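BH2358 protein (Bacillus halodurans C-125, PDB 2RBD) is of unknown function but may be a spore coat protein, a largely helical member of the DUF3231 family. Local coordinates at the interface of chains A and B. Residues are numbered along the deposited sequence; one frame, centred on the assembly and turned at random. Chains: chain A/B, BH2358 protein.

The interface of chains A and B. Residues chain A 14-16, 19, 73-75; chain B 163-164.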
loop_
_atom_site.group_PDB
_atom_site.type_symbol
_atom_site.label_atom_id
_atom_site.label_comp_id
_atom_site.label_asym_id
_atom_site.label_seq_id
_atom_site.Cartn_x
_atom_site.Cartn_y
_atom_site.Cartn_z
ATOM N N LEU A 14 -11.802 7.930 19.531
ATOM C CA LEU A 14 -10.958 7.400 18.452
ATOM C C LEU A 14 -10.618 5.942 18.719
ATOM O O LEU A 14 -10.460 5.517 19.862
ATOM C CB LEU A 14 -9.654 8.201 18.328
ATOM C CG LEU A 14 -9.778 9.702 17.982
ATOM C CD1 LEU A 14 -8.514 10.459 18.328
ATOM C CD2 LEU A 14 -10.206 9.877 16.498
ATOM N N HIS A 15 -10.497 5.164 17.658
ATOM C CA HIS A 15 -9.943 3.823 17.808
ATOM C C HIS A 15 -8.426 3.812 17.695
ATOM O O HIS A 15 -7.814 4.807 17.355
ATOM C CB HIS A 15 -10.642 2.794 16.911
ATOM C CG HIS A 15 -10.399 2.898 15.439
ATOM N ND1 HIS A 15 -9.199 2.555 14.839
ATOM C CD2 HIS A 15 -11.267 3.166 14.430
ATOM C CE1 HIS A 15 -9.334 2.646 13.528
ATOM N NE2 HIS A 15 -10.578 3.004 13.250
ATOM N N TYR A 16 -7.819 2.720 18.116
ATOM C CA TYR A 16 -6.357 2.606 18.160
ATOM C C TYR A 16 -5.679 2.883 16.837
ATOM O O TYR A 16 -4.615 3.502 16.799
ATOM C CB TYR A 16 -5.968 1.213 18.611
ATOM C CG TYR A 16 -5.787 0.979 20.102
ATOM C CD1 TYR A 16 -6.546 1.630 21.042
ATOM C CD2 TYR A 16 -4.869 0.083 20.520
ATOM C CE1 TYR A 16 -6.359 1.385 22.404
ATOM C CE2 TYR A 16 -4.669 -0.164 21.852
ATOM C CZ TYR A 16 -5.429 0.485 22.789
ATOM O OH TYR A 16 -5.199 0.204 24.144
ATOM N N VAL A 19 -5.754 6.665 16.158
ATOM C CA VAL A 19 -4.723 7.305 16.954
ATOM C C VAL A 19 -3.334 7.060 16.359
ATOM O O VAL A 19 -2.576 8.012 16.097
ATOM C CB VAL A 19 -4.788 6.869 18.444
ATOM C CG1 VAL A 19 -3.569 7.424 19.232
ATOM C CG2 VAL A 19 -6.119 7.384 19.089
ATOM N N ASN A 73 -7.991 14.774 22.317
ATOM C CA ASN A 73 -8.321 13.381 22.586
ATOM C C ASN A 73 -7.301 12.692 23.484
ATOM O O ASN A 73 -7.257 11.484 23.587
ATOM C CB ASN A 73 -8.493 12.629 21.256
ATOM C CG ASN A 73 -9.803 12.933 20.587
ATOM O OD1 ASN A 73 -10.790 12.238 20.819
ATOM N ND2 ASN A 73 -9.836 13.979 19.772
ATOM N N GLY A 74 -6.486 13.481 24.164
ATOM C CA GLY A 74 -5.599 12.951 25.176
ATOM C C GLY A 74 -4.531 12.077 24.591
ATOM O O GLY A 74 -4.188 11.064 25.169
ATOM N N VAL A 75 -3.995 12.469 23.440
ATOM C CA VAL A 75 -2.906 11.735 22.805
ATOM C C VAL A 75 -1.653 12.624 22.820
ATOM O O VAL A 75 -1.713 13.787 22.398
ATOM C CB VAL A 75 -3.251 11.343 21.345
ATOM C CG1 VAL A 75 -2.061 10.617 20.692
ATOM C CG2 VAL A 75 -4.590 10.524 21.266
ATOM N N LEU B 163 -10.484 0.633 21.353
ATOM C CA LEU B 163 -10.771 2.065 21.430
ATOM C C LEU B 163 -9.801 2.774 22.355
ATOM O O LEU B 163 -9.442 2.275 23.411
ATOM C CB LEU B 163 -12.173 2.330 21.974
ATOM C CG LEU B 163 -13.317 1.813 21.113
ATOM C CD1 LEU B 163 -14.654 2.201 21.779
ATOM C CD2 LEU B 163 -13.238 2.326 19.698
ATOM N N HIS B 164 -9.403 3.959 21.961
ATOM C CA HIS B 164 -8.572 4.780 22.802
ATOM C C HIS B 164 -9.425 5.329 23.946
ATOM O O HIS B 164 -10.579 5.646 23.740
ATOM C CB HIS B 164 -8.040 5.931 21.966
ATOM C CG HIS B 164 -7.301 6.968 22.731
ATOM N ND1 HIS B 164 -6.115 6.707 23.378
ATOM C CD2 HIS B 164 -7.554 8.291 22.915
ATOM C CE1 HIS B 164 -5.675 7.817 23.944
ATOM N NE2 HIS B 164 -6.533 8.790 23.685
#
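With CG of B:His164 anti to the backbone N (chi1 173°), its imidazole reaches away from the chain B backbone toward A:Val19, A:Val75 and the loop at A:Asn73 and A:Gly74. In A:Val19 and A:Val75 alike, CG2 is the branch that touches it, anti to the carbonyl carbon and beside the backbone N. The far ring nitrogen, NE2 of B:His164, donates a hydrogen bond to the backbone carbonyl O of A:Asn73 (2.8 Å), approaching the oxygen almost end-on, though bent at the hydrogen (138°). That oxygen lies almost in the imidazole plane, and the carbonyl O of A:Gly74 also meets the edge, so the loop would favour an NE2 that carries a proton. The methyl CG2 of A:Val75 packs 3.6 Å from NE2 of B:His164, while A:Val19 crosses the histidine side chain at about a right angle, its CG2 3.8 Å from CB of B:His164. One residue is thereby anchored at both ends, because the backbone N of B:His164 also donates to the carbonyl O of A:Leu14 (2.8 Å, 155° at H), in the carbonyl plane. This bond accompanies a short antiparallel bridge pairing A:His15 with B:Leu163. Beside it, CD2 of B:Leu163 rests 3.8 Å from CB of A:His15. The A:Tyr16 ring lies edge-on, in its plane, to the backbone N of B:His164, and its CE1 is 3.4 Å from the carbonyl O of B:Leu163, which is tilted off the plane. By two-fold symmetry each chain's tail docks on the other, which may support a dimer within the deposited tetramer. The patch illustrates how an extended tail can dock on a helical body: residues near the C-terminus of chain B thread between the start of helix 16-42 and the loop following helix 46-72 of chain A.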